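Long-range contacts in nonsense-mediated mRNA decay protein 2 (Saccharomyces cerevisiae, PDB 4LUN), which takes part in the nonsense-mediated decay of mRNAs that carry premature stop codons and binds NAM7/UPF1 through its C-terminus, beyond this N-terminal MIF4G domain: residues A[39-44]-A[70-75]; A[58-63]-A[101-106]; A[193-198]-A[244-249]; A[213-218]-A[233-238]. All coordinates share one frame; numbering follows the deposited sequence.

The four contacts fall into two groups within the helical N-terminal MIF4G domain. Contacts 1 and 2 have centres about 12 Å apart and touch directly: the ammonium of K43 in 39-44 forms a salt bridge with D59 in 58-63, and the F40 ring packs against D59 and L60. Their segments alternate along the chain, so the two contacts interlock. Contacts 3 and 4, centres about 20 Å apart, share helix 231-271 without touching; contact 4 is nested inside the loop that contact 3 closes. Contacts 1 and 3 lie on opposite sides of the chain's centre, about 41 Å apart between centres, and contacts 1 and 4 about 37 Å.

Contact 1: residues A[39-44]-A[70-75]; sequences GFIKKL and SEIIVT
In the all-helical MIF4G domain, a HEAT-repeat structure, helices 34-44 and 69-81 run side by side: the axes of the two segments approach to 10.3 Å with only 7° between their directions. The tight part is aliphatic. I41 points at the partner helix, with CG1 beside its backbone N (chi1 -62°), and its CD1 reaches CG1 of I72 at 3.6 Å. I72 serves three neighbours with three atoms, since its CD1 lies 3.9 Å from CE2 of the F40 ring, approached obliquely, while its CG2 meets CD1 of L44 at 4.0 Å. L65 and helix 52-60 close this side, with L56 against both F40 and L44.

The solvent side is that of E71, which is partly exposed. Its extended chain runs obliquely across I41, OE2 standing 3.7 Å from I41 CG2, a contact of a carboxylate with a methyl group and not a polar bond. T75, by contrast, is buried and turns its two branches to different tasks: CG2 packs on L44 CB at 3.8 Å, and OG1 bonds back to its own helix. E71 O thereby accepts twice, from T75 N and from T75 OG1, the hydroxyl lying 2.8 Å away and 34° above the carbonyl plane.

Contact 2: residues A[58-63]-A[101-106]; sequences KDLSEA and HQRFNG
The guanidinium of R103 has F104 CZ over one face, 3.7 Å above the plane and displaced toward the rim, while the carbonyl oxygens of L60 and A63 lie at its edge, near the plane. F104 in turn carries R103 CB over one ring face, so the two consecutive side chains pack on each other. The arginine is folded at chi2 and chi3, which brings NH1 to both carbonyls. NH1 to A63 O is 3.0 Å and fairly straight, 162° at the hydrogen, with the donor nearly along the C=O axis. NH1 to L60 O is modelled at 2.3 Å, very short for such a bond and more bent at 137°; it uses an in-plane lone pair.

In this HEAT-repeat MIF4G domain the arginine, near the C-terminal end of helix 87-104, thus holds the turn in which helix 52-60 runs out. Its positive charge would be favoured by the carbonyls gathered there. Beside the polar bonds, L60 CD2 lies 3.8 Å from R103 CG and 4.1 Å from F104 CE2, meeting that ring obliquely. R36 of helix 34-44 forms salt bridges with D59, in the last turn of helix 52-60, and with E62 just beyond it.

Contact 3: residues A[193-198]-A[244-249]; sequences YKFKLG and DATFAR
A short 3-10 turn at 195-197, closed by L197 N to K194 O and G198 N to F195 O, lies against helix 231-271, the nearest CA atoms being those of K196 and R249 at 7.4 Å. The turn presents the carbonyl of K196 to the helix, and R249 grips that one oxygen side-on with two nitrogens. NE stands 3.1 Å from K196 O, in the carbonyl plane and on a lone pair; NH2 stands 3.0 Å from the same oxygen but 39° above that plane. Both bonds are bent, near 145° at the hydrogen, as expected when two donors of one guanidinium share an acceptor. R249 leaves the helix with CG anti to its backbone N and then bends at chi2 (76°), which carries the guanidinium to the turn. K196 CG lies over one face of the guanidinium, with CB 3.9 Å from NE of R249.

F195 fills the other end of the contact. With CG anti to the backbone N, its ring tip CZ reaches A245 CB at 3.8 Å, and T246 OG1 lies at the ring edge. That hydroxyl is bonded to F242 O of its own helix.

Helix 277-303 packs alongside: F292 meets F195 edge-to-face and touches T246 and R249, while R291 bonds to L197 O. The link between helices 182-190 and 201-210 is thereby tied to both long C-terminal helices.

Contact 4: residues A[213-218]-A[233-238]; sequences PLFRDD and GALQSL
The connection leaving helix 201-210 folds back onto the long helix 231-271 within the MIF4G domain, F215 and Q236 having the nearest CA atoms, 6.1 Å apart. L235 points at the connection and supplies the apolar seat. With CG beside its backbone N (chi1 -71°) and CD1 anti to CA (chi2 179°), its CD1 lies 4.0 Å from both CB and CD1 of L214, the two leucines crossing obliquely. F215 crosses L235 at about a right angle: its ring corner CE1 is 3.9 Å from L235 CB, and L235 O sits at the ring edge near its plane.

Q236 bends at chi2 (102°), which brings its CD near the carbonyl oxygens of L214 and F215, 3.9 Å from each O.

Other helices complete the surroundings. L187 of helix 182-190 packs on L235, and F302 and F303 of helix 277-303 on F215; K232, just before 233-238 in the same helix, bonds to the carbonyls of P213 and R216. L214 and F215 thus anchor the inter-helix link to helix 231-271 through their apolar contacts with L235, in a domain of stacked helices of the HEAT-repeat kind.

Contact 1: residues A[39-44]-A[70-75]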
loop_
_atom_site.group_PDB
_atom_site.type_symbol
_atom_site.label_atom_id
_atom_site.label_comp_id
_atom_site.label_asym_id
_atom_site.label_seq_id
_atom_site.Cartn_x
_atom_site.Cartn_y
_atom_site.Cartn_z
ATOM N N GLY A 39 13.355 -27.017 7.818
ATOM C CA GLY A 39 11.950 -27.251 8.090
ATOM C C GLY A 39 11.235 -25.932 8.339
ATOM O O GLY A 39 10.053 -25.778 8.022
ATOM N N PHE A 40 11.959 -24.972 8.904
ATOM C CA PHE A 40 11.408 -23.633 9.108
ATOM C C PHE A 40 11.188 -22.907 7.776
ATOM O O PHE A 40 10.135 -22.302 7.560
ATOM C CB PHE A 40 12.307 -22.809 10.033
ATOM C CG PHE A 40 11.764 -21.435 10.344
ATOM C CD1 PHE A 40 10.715 -21.277 11.233
ATOM C CD2 PHE A 40 12.305 -20.309 9.748
ATOM C CE1 PHE A 40 10.211 -20.018 11.518
ATOM C CE2 PHE A 40 11.804 -19.046 10.036
ATOM C CZ PHE A 40 10.755 -18.910 10.917
ATOM N N ILE A 41 12.180 -22.968 6.887
ATOM C CA ILE A 41 12.074 -22.345 5.567
ATOM C C ILE A 41 10.899 -22.911 4.776
ATOM O O ILE A 41 10.156 -22.166 4.126
ATOM C CB ILE A 41 13.361 -22.530 4.737
ATOM C CG1 ILE A 41 14.547 -21.853 5.418
ATOM C CG2 ILE A 41 13.187 -21.959 3.331
ATOM C CD1 ILE A 41 14.363 -20.389 5.623
ATOM N N LYS A 42 10.735 -24.230 4.831
ATOM C CA LYS A 42 9.627 -24.889 4.148
ATOM C C LYS A 42 8.281 -24.421 4.677
ATOM O O LYS A 42 7.325 -24.268 3.918
ATOM C CB LYS A 42 9.730 -26.411 4.277
ATOM C CG LYS A 42 10.581 -27.058 3.207
ATOM C CD LYS A 42 10.480 -28.574 3.273
ATOM C CE LYS A 42 11.631 -29.172 4.060
ATOM N NZ LYS A 42 11.434 -30.634 4.299
ATOM N N LYS A 43 8.204 -24.200 5.982
ATOM C CA LYS A 43 6.977 -23.701 6.586
ATOM C C LYS A 43 6.682 -22.265 6.123
ATOM O O LYS A 43 5.534 -21.928 5.812
ATOM C CB LYS A 43 7.055 -23.789 8.112
ATOM C CG LYS A 43 5.722 -24.115 8.772
ATOM C CD LYS A 43 5.878 -24.300 10.271
ATOM C CE LYS A 43 6.493 -25.649 10.605
ATOM N NZ LYS A 43 7.236 -25.600 11.898
ATOM N N LEU A 44 7.721 -21.434 6.056
ATOM C CA LEU A 44 7.581 -20.056 5.567
ATOM C C LEU A 44 7.056 -20.039 4.135
ATOM O O LEU A 44 6.169 -19.250 3.792
ATOM C CB LEU A 44 8.927 -19.321 5.612
ATOM C CG LEU A 44 9.477 -18.814 6.944
ATOM C CD1 LEU A 44 10.827 -18.134 6.726
ATOM C CD2 LEU A 44 8.498 -17.861 7.616
ATOM N N SER A 70 19.941 -15.068 6.176
ATOM C CA SER A 70 19.904 -14.496 4.825
ATOM C C SER A 70 18.819 -15.150 3.985
ATOM O O SER A 70 18.037 -14.471 3.317
ATOM C CB SER A 70 21.251 -14.661 4.124
ATOM O OG SER A 70 22.320 -14.252 4.954
ATOM N N GLU A 71 18.780 -16.477 4.022
ATOM C CA GLU A 71 17.754 -17.232 3.319
ATOM C C GLU A 71 16.350 -16.928 3.839
ATOM O O GLU A 71 15.389 -16.890 3.064
ATOM C CB GLU A 71 18.038 -18.736 3.406
ATOM C CG GLU A 71 16.918 -19.596 2.877
ATOM C CD GLU A 71 17.364 -21.006 2.585
ATOM O OE1 GLU A 71 18.488 -21.369 2.997
ATOM O OE2 GLU A 71 16.594 -21.747 1.937
ATOM N N ILE A 72 16.232 -16.703 5.145
ATOM C CA ILE A 72 14.940 -16.371 5.742
ATOM C C ILE A 72 14.465 -15.012 5.229
ATOM O O ILE A 72 13.290 -14.838 4.897
ATOM C CB ILE A 72 15.022 -16.321 7.281
ATOM C CG1 ILE A 72 15.176 -17.729 7.858
ATOM C CG2 ILE A 72 13.774 -15.676 7.867
ATOM C CD1 ILE A 72 15.392 -17.748 9.360
ATOM N N ILE A 73 15.391 -14.061 5.152
ATOM C CA ILE A 73 15.089 -12.719 4.658
ATOM C C ILE A 73 14.556 -12.747 3.223
ATOM O O ILE A 73 13.510 -12.160 2.932
ATOM C CB ILE A 73 16.333 -11.813 4.731
ATOM C CG1 ILE A 73 16.689 -11.536 6.192
ATOM C CG2 ILE A 73 16.106 -10.509 3.967
ATOM C CD1 ILE A 73 18.084 -11.013 6.385
ATOM N N VAL A 74 15.268 -13.432 2.331
ATOM C CA VAL A 74 14.806 -13.595 0.948
ATOM C C VAL A 74 13.465 -14.321 0.867
ATOM O O VAL A 74 12.556 -13.889 0.155
ATOM C CB VAL A 74 15.837 -14.348 0.091
ATOM C CG1 VAL A 74 15.274 -14.624 -1.303
ATOM C CG2 VAL A 74 17.125 -13.549 -0.003
ATOM N N THR A 75 13.339 -15.419 1.602
ATOM C CA THR A 75 12.102 -16.193 1.612
ATOM C C THR A 75 10.912 -15.372 2.094
ATOM O O THR A 75 9.857 -15.357 1.452
ATOM C CB THR A 75 12.236 -17.452 2.486
ATOM O OG1 THR A 75 13.280 -18.282 1.963
ATOM C CG2 THR A 75 10.928 -18.228 2.514
#

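Contact 2: residues A[58-63]-A[101-106]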
loop_
_atom_site.group_PDB
_atom_site.type_symbol
_atom_site.label_atom_id
_atom_site.label_comp_id
_atom_site.label_asym_id
_atom_site.label_seq_id
_atom_site.Cartn_x
_atom_site.Cartn_y
_atom_site.Cartn_z
ATOM N N LYS A 58 6.424 -21.107 17.377
ATOM C CA LYS A 58 7.004 -22.165 18.201
ATOM C C LYS A 58 8.444 -22.434 17.778
ATOM O O LYS A 58 9.332 -22.562 18.623
ATOM C CB LYS A 58 6.172 -23.444 18.099
ATOM C CG LYS A 58 6.501 -24.495 19.151
ATOM C CD LYS A 58 5.578 -25.699 19.031
ATOM C CE LYS A 58 5.733 -26.377 17.677
ATOM N NZ LYS A 58 4.458 -26.413 16.898
ATOM N N ASP A 59 8.667 -22.512 16.469
ATOM C CA ASP A 59 10.006 -22.703 15.914
ATOM C C ASP A 59 10.947 -21.574 16.307
ATOM O O ASP A 59 12.112 -21.807 16.622
ATOM C CB ASP A 59 9.956 -22.798 14.387
ATOM C CG ASP A 59 9.273 -24.063 13.895
ATOM O OD1 ASP A 59 9.845 -25.160 14.073
ATOM O OD2 ASP A 59 8.172 -23.956 13.314
ATOM N N LEU A 60 10.443 -20.343 16.274
ATOM C CA LEU A 60 11.244 -19.190 16.671
ATOM C C LEU A 60 11.654 -19.266 18.132
ATOM O O LEU A 60 12.668 -18.690 18.530
ATOM C CB LEU A 60 10.491 -17.886 16.390
ATOM C CG LEU A 60 10.583 -17.466 14.928
ATOM C CD1 LEU A 60 9.547 -16.400 14.598
ATOM C CD2 LEU A 60 11.989 -16.967 14.646
ATOM N N SER A 61 10.869 -19.979 18.932
ATOM C CA SER A 61 11.193 -20.139 20.343
ATOM C C SER A 61 11.954 -21.431 20.607
ATOM O O SER A 61 12.347 -21.697 21.741
ATOM C CB SER A 61 9.932 -20.085 21.211
ATOM O OG SER A 61 9.211 -21.302 21.155
ATOM N N GLU A 62 12.167 -22.230 19.564
ATOM C CA GLU A 62 12.859 -23.512 19.725
ATOM C C GLU A 62 14.090 -23.643 18.836
ATOM O O GLU A 62 15.082 -24.271 19.216
ATOM C CB GLU A 62 11.901 -24.675 19.450
ATOM C CG GLU A 62 10.844 -24.878 20.527
ATOM C CD GLU A 62 9.815 -25.930 20.151
ATOM O OE1 GLU A 62 9.896 -26.477 19.031
ATOM O OE2 GLU A 62 8.922 -26.209 20.978
ATOM N N ALA A 63 14.021 -23.061 17.644
ATOM C CA ALA A 63 15.100 -23.197 16.673
ATOM C C ALA A 63 16.080 -22.039 16.731
ATOM O O ALA A 63 15.692 -20.890 16.954
ATOM C CB ALA A 63 14.540 -23.338 15.272
ATOM N N HIS A 101 11.130 -10.169 13.814
ATOM C CA HIS A 101 11.730 -8.899 14.207
ATOM C C HIS A 101 12.147 -8.921 15.683
ATOM O O HIS A 101 13.182 -8.366 16.065
ATOM C CB HIS A 101 10.754 -7.736 13.934
ATOM C CG HIS A 101 11.182 -6.441 14.542
ATOM N ND1 HIS A 101 12.249 -5.709 14.066
ATOM C CD2 HIS A 101 10.701 -5.754 15.605
ATOM C CE1 HIS A 101 12.402 -4.626 14.803
ATOM N NE2 HIS A 101 11.476 -4.629 15.749
ATOM N N GLN A 102 11.343 -9.570 16.514
ATOM C CA GLN A 102 11.641 -9.621 17.944
ATOM C C GLN A 102 12.836 -10.529 18.230
ATOM O O GLN A 102 13.601 -10.286 19.169
ATOM C CB GLN A 102 10.408 -10.070 18.725
ATOM C CG GLN A 102 9.344 -8.981 18.808
ATOM C CD GLN A 102 7.986 -9.518 19.158
ATOM O OE1 GLN A 102 7.865 -10.594 19.736
ATOM N NE2 GLN A 102 6.943 -8.775 18.794
ATOM N N ARG A 103 13.002 -11.565 17.410
ATOM C CA ARG A 103 14.140 -12.476 17.556
ATOM C C ARG A 103 15.439 -11.850 17.058
ATOM O O ARG A 103 16.486 -11.967 17.709
ATOM C CB ARG A 103 13.894 -13.785 16.797
ATOM C CG ARG A 103 13.137 -14.870 17.560
ATOM C CD ARG A 103 13.999 -15.566 18.622
ATOM N NE ARG A 103 15.325 -15.962 18.136
ATOM C CZ ARG A 103 15.628 -17.157 17.630
ATOM N NH1 ARG A 103 14.702 -18.104 17.529
ATOM N NH2 ARG A 103 16.867 -17.407 17.220
ATOM N N PHE A 104 15.374 -11.179 15.909
ATOM C CA PHE A 104 16.590 -10.727 15.228
ATOM C C PHE A 104 16.797 -9.215 15.088
ATOM O O PHE A 104 17.877 -8.784 14.680
ATOM C CB PHE A 104 16.707 -11.389 13.852
ATOM C CG PHE A 104 16.569 -12.885 13.892
ATOM C CD1 PHE A 104 17.550 -13.669 14.484
ATOM C CD2 PHE A 104 15.452 -13.511 13.353
ATOM C CE1 PHE A 104 17.420 -15.047 14.535
ATOM C CE2 PHE A 104 15.318 -14.887 13.404
ATOM C CZ PHE A 104 16.304 -15.655 13.993
ATOM N N ASN A 105 15.789 -8.408 15.416
ATOM C CA ASN A 105 15.890 -6.957 15.204
ATOM C C ASN A 105 16.339 -6.587 13.779
ATOM O O ASN A 105 15.942 -7.219 12.808
ATOM C CB ASN A 105 16.808 -6.312 16.262
ATOM C CG ASN A 105 16.907 -4.797 16.128
ATOM O OD1 ASN A 105 15.897 -4.099 16.082
ATOM N ND2 ASN A 105 18.132 -4.294 15.979
ATOM N N GLY A 106 17.218 -5.593 13.691
ATOM C CA GLY A 106 17.533 -4.877 12.479
ATOM C C GLY A 106 18.267 -5.705 11.465
ATOM O O GLY A 106 18.102 -5.481 10.277
#

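Contact 3: residues A[193-198]-A[244-249]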
loop_
_atom_site.group_PDB
_atom_site.type_symbol
_atom_site.label_atom_id
_atom_site.label_comp_id
_atom_site.label_asym_id
_atom_site.label_seq_id
_atom_site.Cartn_x
_atom_site.Cartn_y
_atom_site.Cartn_z
ATOM N N TYR A 193 1.833 7.533 -10.855
ATOM C CA TYR A 193 2.171 6.816 -12.079
ATOM C C TYR A 193 0.970 6.866 -13.016
ATOM O O TYR A 193 -0.081 6.296 -12.713
ATOM C CB TYR A 193 2.545 5.367 -11.791
ATOM C CG TYR A 193 2.828 4.567 -13.047
ATOM C CD1 TYR A 193 3.964 4.815 -13.818
ATOM C CD2 TYR A 193 1.966 3.563 -13.459
ATOM C CE1 TYR A 193 4.222 4.079 -14.974
ATOM C CE2 TYR A 193 2.211 2.830 -14.611
ATOM C CZ TYR A 193 3.343 3.090 -15.363
ATOM O OH TYR A 193 3.580 2.338 -16.512
ATOM N N LYS A 194 1.121 7.573 -14.136
ATOM C CA LYS A 194 0.049 7.704 -15.131
ATOM C C LYS A 194 -1.253 8.190 -14.496
ATOM O O LYS A 194 -2.318 7.646 -14.772
ATOM C CB LYS A 194 -0.180 6.384 -15.875
ATOM C CG LYS A 194 1.040 5.878 -16.632
ATOM C CD LYS A 194 1.340 6.759 -17.832
ATOM C CE LYS A 194 0.120 6.908 -18.713
ATOM N NZ LYS A 194 0.480 7.402 -20.072
ATOM N N PHE A 195 -1.145 9.197 -13.626
ATOM C CA PHE A 195 -2.293 9.692 -12.874
ATOM C C PHE A 195 -3.484 10.000 -13.752
ATOM O O PHE A 195 -4.623 9.747 -13.363
ATOM C CB PHE A 195 -1.930 10.946 -12.082
ATOM C CG PHE A 195 -3.128 11.728 -11.612
ATOM C CD1 PHE A 195 -3.803 11.353 -10.459
ATOM C CD2 PHE A 195 -3.556 12.859 -12.299
ATOM C CE1 PHE A 195 -4.911 12.066 -10.023
ATOM C CE2 PHE A 195 -4.671 13.589 -11.863
ATOM C CZ PHE A 195 -5.344 13.190 -10.725
ATOM N N LYS A 196 -3.228 10.538 -14.940
ATOM C CA LYS A 196 -4.329 10.999 -15.784
ATOM C C LYS A 196 -5.266 9.890 -16.264
ATOM O O LYS A 196 -6.398 10.185 -16.677
ATOM C CB LYS A 196 -3.821 11.884 -16.937
ATOM C CG LYS A 196 -3.331 13.246 -16.451
ATOM C CD LYS A 196 -3.238 14.266 -17.580
ATOM C CE LYS A 196 -2.247 13.843 -18.653
ATOM N NZ LYS A 196 -2.177 14.865 -19.747
ATOM N N LEU A 197 -4.815 8.628 -16.177
ATOM C CA LEU A 197 -5.644 7.471 -16.554
ATOM C C LEU A 197 -6.638 7.072 -15.469
ATOM O O LEU A 197 -7.609 6.377 -15.756
ATOM C CB LEU A 197 -4.805 6.264 -17.019
ATOM C CG LEU A 197 -4.036 6.502 -18.321
ATOM C CD1 LEU A 197 -3.297 5.237 -18.727
ATOM C CD2 LEU A 197 -4.976 6.969 -19.438
ATOM N N GLY A 198 -6.416 7.525 -14.236
ATOM C CA GLY A 198 -7.392 7.328 -13.169
ATOM C C GLY A 198 -7.258 6.056 -12.346
ATOM O O GLY A 198 -7.993 5.867 -11.376
ATOM N N ASP A 244 -7.812 17.684 -5.024
ATOM C CA ASP A 244 -7.939 18.838 -5.916
ATOM C C ASP A 244 -7.685 18.387 -7.350
ATOM O O ASP A 244 -8.399 18.773 -8.273
ATOM C CB ASP A 244 -6.917 19.927 -5.547
ATOM C CG ASP A 244 -7.464 20.957 -4.570
ATOM O OD1 ASP A 244 -8.682 20.955 -4.294
ATOM O OD2 ASP A 244 -6.667 21.796 -4.091
ATOM N N ALA A 245 -6.655 17.568 -7.519
ATOM C CA ALA A 245 -6.256 17.078 -8.838
ATOM C C ALA A 245 -7.306 16.163 -9.424
ATOM O O ALA A 245 -7.608 16.234 -10.616
ATOM C CB ALA A 245 -4.921 16.359 -8.757
ATOM N N THR A 246 -7.851 15.289 -8.579
ATOM C CA THR A 246 -8.876 14.341 -9.015
ATOM C C THR A 246 -10.170 15.072 -9.393
ATOM O O THR A 246 -10.801 14.765 -10.411
ATOM C CB THR A 246 -9.141 13.305 -7.903
ATOM O OG1 THR A 246 -7.939 12.567 -7.656
ATOM C CG2 THR A 246 -10.244 12.338 -8.309
ATOM N N PHE A 247 -10.578 16.033 -8.570
ATOM C CA PHE A 247 -11.762 16.835 -8.895
ATOM C C PHE A 247 -11.563 17.580 -10.219
ATOM O O PHE A 247 -12.472 17.626 -11.048
ATOM C CB PHE A 247 -12.063 17.850 -7.780
ATOM C CG PHE A 247 -12.751 17.262 -6.564
ATOM C CD1 PHE A 247 -13.022 15.904 -6.469
ATOM C CD2 PHE A 247 -13.147 18.095 -5.523
ATOM C CE1 PHE A 247 -13.661 15.380 -5.347
ATOM C CE2 PHE A 247 -13.791 17.583 -4.404
ATOM C CZ PHE A 247 -14.047 16.222 -4.316
ATOM N N ALA A 248 -10.374 18.145 -10.413
ATOM C CA ALA A 248 -10.077 18.931 -11.617
ATOM C C ALA A 248 -10.134 18.066 -12.877
ATOM O O ALA A 248 -10.705 18.468 -13.902
ATOM C CB ALA A 248 -8.708 19.592 -11.500
ATOM N N ARG A 249 -9.517 16.893 -12.804
ATOM C CA ARG A 249 -9.524 15.977 -13.938
ATOM C C ARG A 249 -10.937 15.453 -14.205
ATOM O O ARG A 249 -11.349 15.304 -15.364
ATOM C CB ARG A 249 -8.555 14.825 -13.678
ATOM C CG ARG A 249 -8.552 13.735 -14.722
ATOM C CD ARG A 249 -7.832 14.147 -15.975
ATOM N NE ARG A 249 -7.571 12.996 -16.837
ATOM C CZ ARG A 249 -7.570 13.063 -18.160
ATOM N NH1 ARG A 249 -7.830 14.219 -18.758
ATOM N NH2 ARG A 249 -7.334 11.980 -18.882
#

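Contact 4: residues A[213-218]-A[233-238]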
loop_
_atom_site.group_PDB
_atom_site.type_symbol
_atom_site.label_atom_id
_atom_site.label_comp_id
_atom_site.label_asym_id
_atom_site.label_seq_id
_atom_site.Cartn_x
_atom_site.Cartn_y
_atom_site.Cartn_z
ATOM N N PRO A 213 -8.290 6.249 10.574
ATOM C CA PRO A 213 -7.791 7.106 11.655
ATOM C C PRO A 213 -6.598 7.971 11.264
ATOM O O PRO A 213 -6.364 8.976 11.921
ATOM C CB PRO A 213 -7.381 6.104 12.740
ATOM C CG PRO A 213 -8.223 4.905 12.475
ATOM C CD PRO A 213 -8.376 4.835 10.994
ATOM N N LEU A 214 -5.870 7.612 10.208
ATOM C CA LEU A 214 -4.768 8.459 9.763
ATOM C C LEU A 214 -5.275 9.730 9.106
ATOM O O LEU A 214 -4.511 10.657 8.898
ATOM C CB LEU A 214 -3.836 7.690 8.801
ATOM C CG LEU A 214 -3.164 6.435 9.360
ATOM C CD1 LEU A 214 -2.272 5.778 8.317
ATOM C CD2 LEU A 214 -2.323 6.783 10.592
ATOM N N PHE A 215 -6.567 9.785 8.777
ATOM C CA PHE A 215 -7.101 10.895 7.986
ATOM C C PHE A 215 -8.134 11.731 8.720
ATOM O O PHE A 215 -8.639 12.731 8.190
ATOM C CB PHE A 215 -7.672 10.368 6.671
ATOM C CG PHE A 215 -6.621 9.811 5.776
ATOM C CD1 PHE A 215 -5.891 10.656 4.954
ATOM C CD2 PHE A 215 -6.308 8.463 5.810
ATOM C CE1 PHE A 215 -4.894 10.146 4.139
ATOM C CE2 PHE A 215 -5.305 7.947 5.007
ATOM C CZ PHE A 215 -4.596 8.803 4.169
ATOM N N ARG A 216 -8.431 11.332 9.946
ATOM C CA ARG A 216 -9.387 12.057 10.775
ATOM C C ARG A 216 -8.701 12.657 12.002
ATOM O O ARG A 216 -8.266 11.936 12.892
ATOM C CB ARG A 216 -10.537 11.132 11.173
ATOM C CG ARG A 216 -11.162 10.399 9.986
ATOM C CD ARG A 216 -12.616 10.032 10.248
ATOM N NE ARG A 216 -13.277 9.458 9.076
ATOM C CZ ARG A 216 -13.729 10.166 8.043
ATOM N NH1 ARG A 216 -13.583 11.485 8.014
ATOM N NH2 ARG A 216 -14.324 9.552 7.029
ATOM N N ASP A 217 -8.598 13.981 12.035
ATOM C CA ASP A 217 -7.851 14.646 13.101
ATOM C C ASP A 217 -8.345 14.325 14.506
ATOM O O ASP A 217 -7.548 14.256 15.440
ATOM C CB ASP A 217 -7.801 16.162 12.908
ATOM C CG ASP A 217 -6.978 16.850 13.987
ATOM O OD1 ASP A 217 -5.740 16.665 13.996
ATOM O OD2 ASP A 217 -7.563 17.561 14.834
ATOM N N ASP A 218 -9.652 14.126 14.654
ATOM C CA ASP A 218 -10.213 13.805 15.965
ATOM C C ASP A 218 -9.962 12.363 16.390
ATOM O O ASP A 218 -10.084 12.031 17.568
ATOM C CB ASP A 218 -11.709 14.106 15.999
ATOM C CG ASP A 218 -12.001 15.585 15.940
ATOM O OD1 ASP A 218 -11.125 16.373 16.349
ATOM O OD2 ASP A 218 -13.103 15.960 15.481
ATOM N N GLY A 233 -0.645 15.006 9.470
ATOM C CA GLY A 233 -0.610 16.268 8.753
ATOM C C GLY A 233 -0.087 16.135 7.333
ATOM O O GLY A 233 -0.618 16.751 6.406
ATOM N N ALA A 234 0.955 15.332 7.167
ATOM C CA ALA A 234 1.575 15.132 5.857
ATOM C C ALA A 234 0.616 14.403 4.947
ATOM O O ALA A 234 0.456 14.757 3.784
ATOM C CB ALA A 234 2.867 14.334 5.995
ATOM N N LEU A 235 -0.023 13.375 5.490
ATOM C CA LEU A 235 -0.975 12.604 4.700
ATOM C C LEU A 235 -2.213 13.418 4.320
ATOM O O LEU A 235 -2.756 13.277 3.220
ATOM C CB LEU A 235 -1.406 11.344 5.455
ATOM C CG LEU A 235 -0.364 10.249 5.598
ATOM C CD1 LEU A 235 -0.978 9.102 6.402
ATOM C CD2 LEU A 235 0.111 9.761 4.219
ATOM N N GLN A 236 -2.681 14.249 5.239
ATOM C CA GLN A 236 -3.819 15.110 4.954
ATOM C C GLN A 236 -3.472 16.083 3.825
ATOM O O GLN A 236 -4.278 16.313 2.929
ATOM C CB GLN A 236 -4.265 15.849 6.226
ATOM C CG GLN A 236 -5.483 15.219 6.933
ATOM C CD GLN A 236 -5.134 14.396 8.174
ATOM O OE1 GLN A 236 -4.661 13.256 8.076
ATOM N NE2 GLN A 236 -5.390 14.964 9.350
ATOM N N SER A 237 -2.265 16.637 3.863
ATOM C CA SER A 237 -1.821 17.563 2.818
ATOM C C SER A 237 -1.734 16.853 1.476
ATOM O O SER A 237 -2.226 17.352 0.450
ATOM C CB SER A 237 -0.452 18.152 3.154
ATOM O OG SER A 237 0.066 18.865 2.039
ATOM N N LEU A 238 -1.106 15.683 1.476
ATOM C CA LEU A 238 -0.960 14.900 0.259
ATOM C C LEU A 238 -2.299 14.532 -0.351
ATOM O O LEU A 238 -2.495 14.646 -1.566
ATOM C CB LEU A 238 -0.178 13.619 0.554
ATOM C CG LEU A 238 0.100 12.655 -0.598
ATOM C CD1 LEU A 238 0.899 13.356 -1.681
ATOM C CD2 LEU A 238 0.847 11.429 -0.078
#